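Local coordinates for alkaline phosphatase D (Bacillus subtilis, PDB 2YEQ), which hydrolyses phosphate esters, acting as a phosphodiesterase and alkaline phosphatase through an active site that holds iron and calcium, at residues Glu65-Lys68 with Ser74-Val77; Val443-Thr448 with Trp452-Arg457; Ser474-Lys479 with Arg485-Thr490. All coordinates share one frame; numbering follows the deposited sequence.

Contact 1: residues Glu65-Lys68 with Ser74-Val77; sequences EMAK and SVHV. With PE5 (3,6,9,12,15,18,21,24-octaoxahexacosan-1-ol), chain B; EDO (1,2-ethanediol), chain R.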
loop_
_atom_site.group_PDB
_atom_site.type_symbol
_atom_site.label_atom_id
_atom_site.label_comp_id
_atom_site.label_asym_id
_atom_site.label_seq_id
_atom_site.Cartn_x
_atom_site.Cartn_y
_atom_site.Cartn_z
ATOM N N GLU A 65 15.589 6.438 23.274
ATOM C CA GLU A 65 15.099 7.565 22.479
ATOM C C GLU A 65 14.234 8.429 23.359
ATOM O O GLU A 65 13.641 7.926 24.316
ATOM C CB GLU A 65 14.226 7.077 21.336
ATOM C CG GLU A 65 14.976 6.413 20.252
ATOM C CD GLU A 65 15.731 7.397 19.409
ATOM O OE1 GLU A 65 15.093 8.304 18.822
ATOM O OE2 GLU A 65 16.961 7.258 19.346
ATOM N N MET A 66 14.144 9.717 23.030
ATOM C CA MET A 66 13.226 10.613 23.728
ATOM C C MET A 66 12.027 10.808 22.841
ATOM O O MET A 66 12.139 11.459 21.788
ATOM C CB MET A 66 13.880 11.971 23.997
ATOM C CG MET A 66 15.034 11.939 24.964
ATOM S SD MET A 66 14.620 11.266 26.584
ATOM C CE MET A 66 13.425 12.439 27.216
ATOM N N ALA A 67 10.888 10.250 23.250
ATOM C CA ALA A 67 9.616 10.470 22.554
ATOM C C ALA A 67 9.148 11.897 22.861
ATOM O O ALA A 67 9.133 12.283 24.017
ATOM C CB ALA A 67 8.570 9.442 23.015
ATOM N N LYS A 68 8.749 12.661 21.844
ATOM C CA LYS A 68 8.425 14.100 22.004
ATOM C C LYS A 68 7.006 14.426 21.600
ATOM O O LYS A 68 6.510 13.862 20.619
ATOM C CB LYS A 68 9.299 14.976 21.102
ATOM C CG LYS A 68 10.709 14.515 20.914
ATOM C CD LYS A 68 11.576 15.619 20.316
ATOM C CE LYS A 68 11.441 15.720 18.803
ATOM N NZ LYS A 68 12.723 16.198 18.191
ATOM N N SER A 74 5.724 9.555 19.158
ATOM C CA SER A 74 6.147 8.433 18.353
ATOM C C SER A 74 7.633 8.184 18.589
ATOM O O SER A 74 8.394 9.042 19.084
ATOM C CB SER A 74 5.868 8.690 16.876
ATOM O OG SER A 74 6.604 9.808 16.416
ATOM N N VAL A 75 8.052 6.973 18.261
ATOM C CA VAL A 75 9.436 6.586 18.391
ATOM C C VAL A 75 9.888 5.950 17.073
ATOM O O VAL A 75 9.243 5.026 16.575
ATOM C CB VAL A 75 9.621 5.579 19.562
ATOM C CG1 VAL A 75 11.050 5.092 19.614
ATOM C CG2 VAL A 75 9.194 6.222 20.903
ATOM N N HIS A 76 10.963 6.468 16.504
ATOM C CA HIS A 76 11.605 5.864 15.332
ATOM C C HIS A 76 13.049 5.605 15.685
ATOM O O HIS A 76 13.770 6.537 16.017
ATOM C CB HIS A 76 11.579 6.806 14.127
ATOM C CG HIS A 76 10.206 7.084 13.605
ATOM N ND1 HIS A 76 9.325 7.918 14.251
ATOM C CD2 HIS A 76 9.570 6.636 12.503
ATOM C CE1 HIS A 76 8.195 7.960 13.568
ATOM N NE2 HIS A 76 8.319 7.188 12.504
ATOM N N VAL A 77 13.465 4.344 15.625
ATOM C CA VAL A 77 14.822 3.948 15.970
ATOM C C VAL A 77 15.411 3.306 14.728
ATOM O O VAL A 77 14.796 2.440 14.134
ATOM C CB VAL A 77 14.831 2.890 17.129
ATOM C CG1 VAL A 77 16.219 2.270 17.304
ATOM C CG2 VAL A 77 14.324 3.490 18.449
HETATM C C50 PE5 B . 12.607 19.314 18.236
HETATM O O1 PE5 B . 11.695 18.915 17.199
HETATM C C1 PE5 B . 12.330 18.365 16.026
HETATM C C2 PE5 B . 11.515 17.231 15.379
HETATM O O2 PE5 B . 12.342 16.315 14.615
HETATM C C3 PE5 B . 12.935 15.255 15.380
HETATM C C4 PE5 B . 13.323 14.074 14.523
HETATM C C1 EDO R . 12.319 10.841 18.386
HETATM O O1 EDO R . 11.263 11.739 18.737
HETATM C C2 EDO R . 11.923 9.421 18.771
HETATM O O2 EDO R . 12.429 8.498 17.804
HETATM O O HOH W 1 8.857 11.557 19.183
#
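Glu65 reaches Val77 with the middle of its side chain: CG lies 3.5 Å from Val77 CG2, while its CB faces Val75 CG1. Farther along, Ala67 CB rests on the other branch of Val75, 3.9 Å from Val75 CG2. No direct hydrogen bond joins the two strands; in this crystal a diol and a water bridge the gap instead. The 1,2-ethanediol, probably left from crystallisation, takes the His76 N-H on its O2 at 2.8 Å and passes a hydrogen bond from the same O2 to Glu65 OE1, 2.9 Å away; its O1 gives one to Met66 O. The carboxylate arrives there because the Glu65 chain folds back at its second torsion (chi2 -74°). Beside the diol, the water accepts from Lys68 N and donates to Ser74 O at 2.6 Å. One shell out, each strand is bonded to its own neighbour: Glu65 and Ala67 pair with Val46 and Val44, Val75 and Val77 with Thr27 and Leu25. The imidazole of His76 is held outside the contact, stacked on Tyr243 with NE2 bonded to Tyr243 O. Edge strands of two sheets, axes 6.7 Å apart, thus meet side by side, consistent with the edge of an E-set (immunoglobulin-like) sandwich in the PhoD N-terminal domain.

Contact 2: residues Val443-Thr448 with Trp452-Arg457; sequences VRCTVT and WKADYR. With PE5 (3,6,9,12,15,18,21,24-octaoxahexacosan-1-ol), chain H.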
loop_
_atom_site.group_PDB
_atom_site.type_symbol
_atom_site.label_atom_id
_atom_site.label_comp_id
_atom_site.label_asym_id
_atom_site.label_seq_id
_atom_site.Cartn_x
_atom_site.Cartn_y
_atom_site.Cartn_z
ATOM N N VAL A 443 -2.252 -10.266 -1.419
ATOM C CA VAL A 443 -1.507 -11.043 -2.410
ATOM C C VAL A 443 -0.197 -11.472 -1.795
ATOM O O VAL A 443 0.483 -10.697 -1.115
ATOM C CB VAL A 443 -1.267 -10.244 -3.728
ATOM C CG1 VAL A 443 -0.510 -11.076 -4.725
ATOM C CG2 VAL A 443 -2.592 -9.752 -4.299
ATOM N N ARG A 444 0.125 -12.761 -1.944
ATOM C CA ARG A 444 1.391 -13.297 -1.456
ATOM C C ARG A 444 2.294 -13.679 -2.629
ATOM O O ARG A 444 1.888 -14.445 -3.503
ATOM C CB ARG A 444 1.120 -14.551 -0.600
ATOM C CG ARG A 444 2.366 -15.180 -0.011
ATOM C CD ARG A 444 2.010 -16.431 0.816
ATOM N NE ARG A 444 1.476 -17.484 -0.024
ATOM C CZ ARG A 444 0.690 -18.490 0.371
ATOM N NH1 ARG A 444 0.311 -18.633 1.635
ATOM N NH2 ARG A 444 0.283 -19.381 -0.519
ATOM N N CYS A 445 3.511 -13.161 -2.646
ATOM C CA CYS A 445 4.422 -13.415 -3.745
ATOM C C CYS A 445 5.604 -14.283 -3.278
ATOM O O CYS A 445 6.192 -14.030 -2.233
ATOM C CB CYS A 445 4.912 -12.104 -4.357
ATOM S SG CYS A 445 3.559 -11.235 -5.262
ATOM N N THR A 446 5.954 -15.284 -4.093
ATOM C CA THR A 446 7.133 -16.121 -3.859
ATOM C C THR A 446 8.031 -16.044 -5.064
ATOM O O THR A 446 7.620 -16.343 -6.176
ATOM C CB THR A 446 6.738 -17.582 -3.617
ATOM O OG1 THR A 446 5.787 -17.645 -2.547
ATOM C CG2 THR A 446 7.966 -18.409 -3.258
ATOM N N VAL A 447 9.241 -15.577 -4.855
ATOM C CA VAL A 447 10.114 -15.226 -5.938
ATOM C C VAL A 447 11.363 -16.077 -5.906
ATOM O O VAL A 447 12.016 -16.173 -4.872
ATOM C CB VAL A 447 10.540 -13.755 -5.836
ATOM C CG1 VAL A 447 11.423 -13.354 -7.047
ATOM C CG2 VAL A 447 9.279 -12.861 -5.707
ATOM N N THR A 448 11.707 -16.640 -7.062
ATOM C CA THR A 448 12.966 -17.334 -7.274
ATOM C C THR A 448 13.599 -16.740 -8.523
ATOM O O THR A 448 12.922 -16.046 -9.269
ATOM C CB THR A 448 12.715 -18.873 -7.463
ATOM O OG1 THR A 448 11.881 -19.091 -8.602
ATOM C CG2 THR A 448 12.001 -19.451 -6.233
ATOM N N TRP A 452 8.373 -16.148 -10.845
ATOM C CA TRP A 452 7.610 -15.308 -9.913
ATOM C C TRP A 452 6.251 -15.931 -9.761
ATOM O O TRP A 452 5.536 -16.101 -10.738
ATOM C CB TRP A 452 7.449 -13.890 -10.461
ATOM C CG TRP A 452 6.852 -12.912 -9.463
ATOM C CD1 TRP A 452 5.594 -12.909 -8.969
ATOM C CD2 TRP A 452 7.533 -11.824 -8.852
ATOM N NE1 TRP A 452 5.439 -11.873 -8.059
ATOM C CE2 TRP A 452 6.618 -11.181 -7.991
ATOM C CE3 TRP A 452 8.830 -11.335 -8.934
ATOM C CZ2 TRP A 452 6.966 -10.075 -7.224
ATOM C CZ3 TRP A 452 9.172 -10.200 -8.175
ATOM C CH2 TRP A 452 8.243 -9.603 -7.329
ATOM N N LYS A 453 5.873 -16.249 -8.535
ATOM C CA LYS A 453 4.537 -16.741 -8.270
ATOM C C LYS A 453 3.756 -15.759 -7.396
ATOM O O LYS A 453 4.290 -15.262 -6.402
ATOM C CB LYS A 453 4.593 -18.095 -7.565
ATOM C CG LYS A 453 3.227 -18.612 -7.159
ATOM C CD LYS A 453 3.168 -20.144 -7.103
ATOM C CE LYS A 453 4.126 -20.701 -6.134
ATOM N NZ LYS A 453 3.875 -22.181 -5.842
ATOM N N ALA A 454 2.511 -15.513 -7.784
ATOM C CA ALA A 454 1.580 -14.679 -7.046
ATOM C C ALA A 454 0.395 -15.521 -6.657
ATOM O O ALA A 454 -0.266 -16.094 -7.525
ATOM C CB ALA A 454 1.115 -13.483 -7.915
ATOM N N ASP A 455 0.123 -15.591 -5.353
ATOM C CA ASP A 455 -1.085 -16.193 -4.815
ATOM C C ASP A 455 -2.065 -15.131 -4.323
ATOM O O ASP A 455 -1.693 -14.289 -3.500
ATOM C CB ASP A 455 -0.723 -17.080 -3.610
ATOM C CG ASP A 455 0.253 -18.230 -3.967
ATOM O OD1 ASP A 455 0.193 -18.753 -5.097
ATOM O OD2 ASP A 455 1.081 -18.606 -3.103
ATOM N N TYR A 456 -3.316 -15.205 -4.772
ATOM C CA TYR A 456 -4.353 -14.290 -4.341
ATOM C C TYR A 456 -5.087 -14.900 -3.165
ATOM O O TYR A 456 -5.815 -15.881 -3.305
ATOM C CB TYR A 456 -5.305 -13.963 -5.490
ATOM C CG TYR A 456 -4.629 -13.105 -6.551
ATOM C CD1 TYR A 456 -3.769 -13.678 -7.512
ATOM C CD2 TYR A 456 -4.816 -11.727 -6.584
ATOM C CE1 TYR A 456 -3.125 -12.878 -8.479
ATOM C CE2 TYR A 456 -4.186 -10.928 -7.548
ATOM C CZ TYR A 456 -3.342 -11.499 -8.482
ATOM O OH TYR A 456 -2.728 -10.686 -9.430
ATOM N N ARG A 457 -4.880 -14.308 -1.995
ATOM C CA ARG A 457 -5.382 -14.853 -0.739
ATOM C C ARG A 457 -6.616 -14.097 -0.316
ATOM O O ARG A 457 -6.511 -12.933 0.072
ATOM C CB ARG A 457 -4.298 -14.722 0.330
ATOM C CG ARG A 457 -2.927 -15.208 -0.089
ATOM C CD ARG A 457 -2.804 -16.741 0.084
ATOM N NE ARG A 457 -2.663 -17.109 1.486
ATOM C CZ ARG A 457 -3.220 -18.167 2.086
ATOM N NH1 ARG A 457 -3.982 -19.027 1.428
ATOM N NH2 ARG A 457 -2.992 -18.371 3.372
HETATM C C48 PE5 H . 2.876 -20.994 -2.208
HETATM C C50 PE5 H . 3.937 -22.081 -2.282
HETATM O O1 PE5 H . 4.751 -21.873 -3.443
HETATM C C1 PE5 H . 6.152 -22.098 -3.267
HETATM C C2 PE5 H . 6.963 -21.509 -4.423
HETATM O O2 PE5 H . 7.188 -22.493 -5.431
HETATM C C3 PE5 H . 7.489 -22.024 -6.752
HETATM C C4 PE5 H . 7.394 -23.205 -7.717
HETATM O O3 PE5 H . 6.248 -23.107 -8.581
HETATM C C5 PE5 H . 5.287 -24.128 -8.309
HETATM C C6 PE5 H . 4.061 -24.080 -9.194
HETATM O O4 PE5 H . 2.972 -24.714 -8.512
HETATM C C7 PE5 H . 2.115 -23.790 -7.855
HETATM C C8 PE5 H . 1.174 -24.432 -6.863
HETATM O O5 PE5 H . 0.905 -23.498 -5.805
HETATM C C9 PE5 H . -0.343 -22.844 -6.011
HETATM O O HOH W 2 3.233 -17.156 -3.037
#
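Val443-Thr448 and Trp452-Arg457 run antiparallel, with Arg444-Asp455 and Thr446-Lys453 as hydrogen-bonded pairs; Arg444 N donates to Asp455 O at 2.8 Å, and Asp455 N returns the bond to Arg444 O. On the face carrying both residues, Arg444 points its guanidinium NH2 at Asp455 OD2, 2.8 Å off and nearly in the guanidinium plane, yet meets the carboxylate from above, the two planes being 84° apart. The bend at chi3 (66°) turns the otherwise extended Arg444 chain back to this acid. A water linking Asp455 OD2, Arg444 O and Thr446 OG1 gives the carboxylate oxygen a further donor. Arg457 lays its guanidinium on that of Arg444, centres 4.3 Å apart and planes at 24°; Glu141 bridges to both, which probably offsets their like charges. Lys453 NZ, on the same face, donates to O1 of a bound polyether at 2.6 Å. On the other face, Val447 CG2 sits over the six-membered ring of Trp452, 3.5 Å from its centroid, in a CH-pi contact. Cys445 SG lies at the indole edge, where Trp452 NE1 donates a weak hydrogen bond to Cys445 SG, 3.4 Å long. Val443 CG2 packs alongside Tyr456 CD2, 3.8 Å away. Largely apolar on one face and polar and charged on the other, this beta hairpin belongs to the large mixed sheet of the calcineurin-like PhoD phosphatase domain.

Contact 3: residues Ser474-Lys479 with Arg485-Thr490; sequences SFVYQK and RKVSST. With PE5 (3,6,9,12,15,18,21,24-octaoxahexacosan-1-ol), chain H; EDO (1,2-ethanediol), chain C.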
loop_
_atom_site.group_PDB
_atom_site.type_symbol
_atom_site.label_atom_id
_atom_site.label_comp_id
_atom_site.label_asym_id
_atom_site.label_seq_id
_atom_site.Cartn_x
_atom_site.Cartn_y
_atom_site.Cartn_z
ATOM N N SER A 474 -3.543 -18.851 -8.301
ATOM C CA SER A 474 -2.115 -18.695 -8.268
ATOM C C SER A 474 -1.596 -18.626 -9.703
ATOM O O SER A 474 -2.035 -19.416 -10.575
ATOM C CB SER A 474 -1.486 -19.866 -7.506
ATOM O OG SER A 474 -0.057 -19.787 -7.548
ATOM N N PHE A 475 -0.677 -17.689 -9.947
ATOM C CA PHE A 475 -0.095 -17.468 -11.278
ATOM C C PHE A 475 1.385 -17.485 -11.160
ATOM O O PHE A 475 1.945 -17.025 -10.157
ATOM C CB PHE A 475 -0.579 -16.131 -11.883
ATOM C CG PHE A 475 -2.046 -16.108 -12.187
ATOM C CD1 PHE A 475 -2.960 -15.708 -11.232
ATOM C CD2 PHE A 475 -2.512 -16.482 -13.428
ATOM C CE1 PHE A 475 -4.308 -15.710 -11.505
ATOM C CE2 PHE A 475 -3.854 -16.463 -13.711
ATOM C CZ PHE A 475 -4.758 -16.102 -12.749
ATOM N N VAL A 476 2.047 -18.050 -12.165
ATOM C CA VAL A 476 3.479 -17.974 -12.260
ATOM C C VAL A 476 3.915 -17.273 -13.556
ATOM O O VAL A 476 3.279 -17.436 -14.583
ATOM C CB VAL A 476 4.083 -19.393 -12.212
ATOM C CG1 VAL A 476 5.554 -19.335 -12.513
ATOM C CG2 VAL A 476 3.861 -20.002 -10.858
ATOM N N TYR A 477 4.996 -16.496 -13.487
ATOM C CA TYR A 477 5.577 -15.860 -14.665
ATOM C C TYR A 477 7.004 -16.311 -14.732
ATOM O O TYR A 477 7.730 -16.253 -13.739
ATOM C CB TYR A 477 5.471 -14.316 -14.602
ATOM C CG TYR A 477 6.228 -13.576 -15.692
ATOM C CD1 TYR A 477 5.824 -13.635 -17.014
ATOM C CD2 TYR A 477 7.363 -12.841 -15.399
ATOM C CE1 TYR A 477 6.535 -12.960 -18.028
ATOM C CE2 TYR A 477 8.063 -12.146 -16.397
ATOM C CZ TYR A 477 7.635 -12.208 -17.705
ATOM O OH TYR A 477 8.345 -11.547 -18.680
ATOM N N GLN A 478 7.425 -16.761 -15.906
ATOM C CA GLN A 478 8.760 -17.305 -16.079
ATOM C C GLN A 478 9.639 -16.632 -17.130
ATOM O O GLN A 478 10.578 -17.247 -17.614
ATOM C CB GLN A 478 8.641 -18.784 -16.397
ATOM C CG GLN A 478 8.187 -19.578 -15.231
ATOM C CD GLN A 478 7.925 -21.037 -15.562
ATOM O OE1 GLN A 478 7.837 -21.430 -16.728
ATOM N NE2 GLN A 478 7.781 -21.845 -14.524
ATOM N N LYS A 479 9.394 -15.372 -17.446
ATOM C CA LYS A 479 10.310 -14.627 -18.320
ATOM C C LYS A 479 10.397 -15.279 -19.704
ATOM O O LYS A 479 11.471 -15.600 -20.202
ATOM C CB LYS A 479 11.713 -14.514 -17.706
ATOM C CG LYS A 479 11.751 -13.983 -16.279
ATOM C CD LYS A 479 13.128 -13.407 -15.949
ATOM C CE LYS A 479 13.571 -13.740 -14.551
ATOM N NZ LYS A 479 14.977 -13.376 -14.319
ATOM N N ARG A 485 0.953 -17.946 -16.197
ATOM C CA ARG A 485 0.330 -19.274 -16.220
ATOM C C ARG A 485 -0.414 -19.522 -14.929
ATOM O O ARG A 485 0.162 -19.379 -13.866
ATOM C CB ARG A 485 1.419 -20.331 -16.353
ATOM C CG ARG A 485 2.037 -20.420 -17.722
ATOM C CD ARG A 485 2.758 -21.766 -17.895
ATOM N NE ARG A 485 3.915 -21.691 -18.791
ATOM C CZ ARG A 485 5.022 -20.984 -18.557
ATOM N NH1 ARG A 485 5.155 -20.258 -17.447
ATOM N NH2 ARG A 485 6.005 -20.994 -19.452
ATOM N N LYS A 486 -1.681 -19.888 -15.028
ATOM C CA LYS A 486 -2.513 -20.153 -13.874
ATOM C C LYS A 486 -2.198 -21.553 -13.378
ATOM O O LYS A 486 -2.438 -22.510 -14.103
ATOM C CB LYS A 486 -3.992 -20.062 -14.247
ATOM C CG LYS A 486 -4.914 -19.986 -13.050
ATOM C CD LYS A 486 -6.371 -20.090 -13.442
ATOM C CE LYS A 486 -7.023 -18.752 -13.406
ATOM N NZ LYS A 486 -8.435 -18.821 -13.837
ATOM N N VAL A 487 -1.656 -21.666 -12.164
ATOM C CA VAL A 487 -1.233 -22.958 -11.611
ATOM C C VAL A 487 -2.177 -23.463 -10.540
ATOM O O VAL A 487 -2.025 -24.586 -10.035
ATOM C CB VAL A 487 0.238 -22.924 -11.134
ATOM C CG1 VAL A 487 1.175 -22.674 -12.346
ATOM C CG2 VAL A 487 0.452 -21.872 -10.019
ATOM N N SER A 488 -3.169 -22.655 -10.188
ATOM C CA SER A 488 -4.136 -23.035 -9.183
ATOM C C SER A 488 -5.392 -22.187 -9.321
ATOM O O SER A 488 -5.314 -21.013 -9.663
ATOM C CB SER A 488 -3.527 -22.848 -7.783
ATOM O OG SER A 488 -4.401 -23.380 -6.818
ATOM N N SER A 489 -6.541 -22.761 -8.994
ATOM C CA SER A 489 -7.796 -22.033 -8.987
ATOM C C SER A 489 -8.811 -22.774 -8.148
ATOM O O SER A 489 -9.017 -23.974 -8.361
ATOM C CB SER A 489 -8.304 -21.873 -10.415
ATOM O OG SER A 489 -9.613 -21.342 -10.454
ATOM N N THR A 490 -9.423 -22.079 -7.182
ATOM C CA THR A 490 -10.336 -22.696 -6.210
ATOM C C THR A 490 -11.530 -21.794 -5.972
ATOM O O THR A 490 -11.388 -20.581 -5.818
ATOM C CB THR A 490 -9.643 -22.941 -4.863
ATOM O OG1 THR A 490 -8.450 -23.697 -5.092
ATOM C CG2 THR A 490 -10.545 -23.668 -3.891
HETATM C C48 PE5 H . 2.876 -20.994 -2.208
HETATM C C50 PE5 H . 3.937 -22.081 -2.282
HETATM O O1 PE5 H . 4.751 -21.873 -3.443
HETATM C C1 PE5 H . 6.152 -22.098 -3.267
HETATM C C2 PE5 H . 6.963 -21.509 -4.423
HETATM O O2 PE5 H . 7.188 -22.493 -5.431
HETATM C C3 PE5 H . 7.489 -22.024 -6.752
HETATM C C4 PE5 H . 7.394 -23.205 -7.717
HETATM O O3 PE5 H . 6.248 -23.107 -8.581
HETATM C C5 PE5 H . 5.287 -24.128 -8.309
HETATM C C6 PE5 H . 4.061 -24.080 -9.194
HETATM O O4 PE5 H . 2.972 -24.714 -8.512
HETATM C C7 PE5 H . 2.115 -23.790 -7.855
HETATM C C8 PE5 H . 1.174 -24.432 -6.863
HETATM O O5 PE5 H . 0.905 -23.498 -5.805
HETATM C C9 PE5 H . -0.343 -22.844 -6.011
HETATM C C1 EDO C . -10.158 -20.942 -14.496
HETATM O O1 EDO C . -11.098 -21.421 -13.537
HETATM C C2 EDO C . -10.368 -21.556 -15.870
HETATM O O2 EDO C . -9.184 -21.349 -16.652
#
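Phe475 and Lys486 lie side by side and point the same way, the aliphatic part of the lysine lying alongside the phenyl group, oblique to its ring: Lys486 CB is 3.6 Å from Phe475 CE2, and Lys486 CE 3.5 Å from Phe475 CZ. A chi1 of -166° sends the lysine chain along the phenylalanine, and the bend at chi3 (-103°) brings CE back to the ring. Phe475 also meets Phe435 and Tyr456, so an alanine here would probably open a gap between these aromatic neighbours and leave the lysine methylenes without the ring they now lie against. Beside the face that carries Ser474 and Val476, the side chains of Val476 and Val487 cross at about a right angle, their CG2 atoms 4.0 Å apart. Val487 CG2 also approaches Ser474 OG, a hydroxyl held by Asp455 of the neighbouring strand, and a polyether carbon packs against this methyl. Toward the turn of the hairpin, Gln478 OE1 approaches Arg485 NH1 to 3.0 Å, amide and guanidinium planes 57° apart; Arg485 NH2 forms a salt bridge with Asp480, and Gln478 NE2 bonds to Gln451. The backbone shifts register by one residue between Ser474 and Phe475. Ser474 O takes Val487 N at 2.8 Å and, weakly, Ser488 N at 3.5 Å, while Val476 and Arg485 pair regularly. Val487 and Ser488 both face Ser474, a classic beta bulge, in the hairpin whose second strand, 484-489, is the outermost of the large mixed sheet.

The three contacts follow one another along the chain and all reach the same large mixed sheet. Contact 1 lies at one margin, where strand 74-79 meets strand 59-67 of a separate four-stranded sheet; contact 3 lies at the other, on strand 484-489. Their centres are 44 Å apart, on opposite sides of the chain's centre. Contacts 2 and 3, with centres 9 Å apart, are consecutive hairpins joined through neighbouring strands 451-459 and 470-477: Trp452 O and Tyr477 N probably share a hydrogen bond at 2.8 Å, and both contacts touch one polyether molecule. Strands from near the N-terminus and from the C-terminal hairpins thus end up at the two margins of one sheet.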